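Local coordinates for surface-associated protein CshB (Streptococcus gordonii, PDB 6YZG), which acts as a streptococcal cell-surface adhesin that probably binds fibronectin, and is seen here as its non-repetitive domain 2, at the interface of chains A and B. Numbering follows the deposited sequence. Chains: chain A/B, Surface-associated protein CshB.

The interface of chains A and B. Residues chain A 76, 78, 117-118, 198; chain B 195, 253.
The hydroxyl OG of A:Ser118 is gripped by two groups of chain B at once. The guanidinium of B:Arg195 comes at it end-on, both terminal nitrogens reaching the one oxygen: NH1 lies 3.0 Å from A:Ser118 OG, and NH2 bonds it at the same length. OG sits almost exactly in the guanidinium plane, and the fork is bent evenly at its two hydrogens. The hydroxyl in turn donates to the backbone carbonyl of B:Ser253, its OG 2.8 Å from that O, tilted 24° from the carbonyl plane. A:Ser118 thus accepts from one loop of chain B and donates to another.

A bend at chi3 (-61°) turns the B:Arg195 chain as it carries the guanidinium to A:Ser118. The CD2/CE2 side of the A:Tyr78 ring stands above one face of the guanidinium, near its rim, with the planes 60° apart, which is not a stack; CE2 is 3.5 Å from B:Arg195 NH2. At the in-plane edge, methyl CD2 of A:Leu198 packs 3.5 Å from B:Arg195 NH1 and also touches CB of B:Ser253. Water 1, 2.8 Å from B:Arg195 NH2, links that nitrogen to the phenol OH of A:Tyr78 and amide ND2 of A:Asn117, helping to fix the guanidinium's rotation.

Repeated by the two-fold, this patch would help hold the two adhesin domains together in the deposited dimer; the structure alone does not show that this pair forms in solution or on the cell.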
loop_
_atom_site.group_PDB
_atom_site.type_symbol
_atom_site.label_atom_id
_atom_site.label_comp_id
_atom_site.label_asym_id
_atom_site.label_seq_id
_atom_site.Cartn_x
_atom_site.Cartn_y
_atom_site.Cartn_z
ATOM N N ALA A 76 -5.383 5.915 20.670
ATOM C CA ALA A 76 -3.915 6.057 20.574
ATOM C C ALA A 76 -3.330 6.355 21.947
ATOM O O ALA A 76 -3.883 7.116 22.695
ATOM C CB ALA A 76 -3.556 7.146 19.576
ATOM N N TYR A 78 -1.003 8.430 22.488
ATOM C CA TYR A 78 -0.722 9.876 22.481
ATOM C C TYR A 78 -1.844 10.650 23.120
ATOM O O TYR A 78 -1.630 11.735 23.672
ATOM C CB TYR A 78 -0.650 10.420 21.050
ATOM C CG TYR A 78 0.487 9.971 20.202
ATOM C CD1 TYR A 78 1.793 10.042 20.665
ATOM C CD2 TYR A 78 0.294 9.528 18.916
ATOM C CE1 TYR A 78 2.859 9.688 19.864
ATOM C CE2 TYR A 78 1.346 9.208 18.089
ATOM C CZ TYR A 78 2.633 9.178 18.602
ATOM O OH TYR A 78 3.654 8.862 17.774
ATOM N N ASN A 117 1.196 10.631 13.599
ATOM C CA ASN A 117 0.329 9.493 13.279
ATOM C C ASN A 117 -0.861 9.404 14.260
ATOM O O ASN A 117 -0.811 9.858 15.387
ATOM C CB ASN A 117 1.141 8.219 13.324
ATOM C CG ASN A 117 2.292 8.328 12.345
ATOM O OD1 ASN A 117 2.038 8.497 11.154
ATOM N ND2 ASN A 117 3.521 8.206 12.855
ATOM N N SER A 118 -1.905 8.750 13.781
ATOM C CA SER A 118 -3.009 8.263 14.633
ATOM C C SER A 118 -3.932 9.386 15.075
ATOM O O SER A 118 -4.103 9.667 16.261
ATOM C CB SER A 118 -2.521 7.469 15.825
ATOM O OG SER A 118 -1.626 6.461 15.363
ATOM N N LEU A 198 -6.424 0.025 14.930
ATOM C CA LEU A 198 -6.400 1.066 15.964
ATOM C C LEU A 198 -7.610 2.021 15.845
ATOM O O LEU A 198 -8.247 2.449 16.835
ATOM C CB LEU A 198 -5.095 1.853 15.866
ATOM C CG LEU A 198 -4.978 3.026 16.815
ATOM C CD1 LEU A 198 -4.795 2.524 18.236
ATOM C CD2 LEU A 198 -3.826 3.928 16.376
ATOM N N ARG B 195 4.588 2.112 15.881
ATOM C CA ARG B 195 4.722 1.852 17.339
ATOM C C ARG B 195 4.832 0.341 17.627
ATOM O O ARG B 195 4.204 -0.163 18.514
ATOM C CB ARG B 195 3.726 2.700 18.142
ATOM C CG ARG B 195 3.779 4.184 17.787
ATOM C CD ARG B 195 2.874 5.060 18.627
ATOM N NE ARG B 195 1.474 4.711 18.498
ATOM C CZ ARG B 195 0.637 5.176 17.569
ATOM N NH1 ARG B 195 -0.605 4.763 17.563
ATOM N NH2 ARG B 195 1.032 6.019 16.649
ATOM N N SER B 253 -4.674 5.741 11.215
ATOM C CA SER B 253 -3.602 5.287 12.153
ATOM C C SER B 253 -2.259 5.798 11.718
ATOM O O SER B 253 -1.376 5.891 12.611
ATOM C CB SER B 253 -3.565 3.809 12.346
ATOM O OG SER B 253 -3.298 3.177 11.133
HETATM O O HOH W 1 3.518 6.803 15.611
#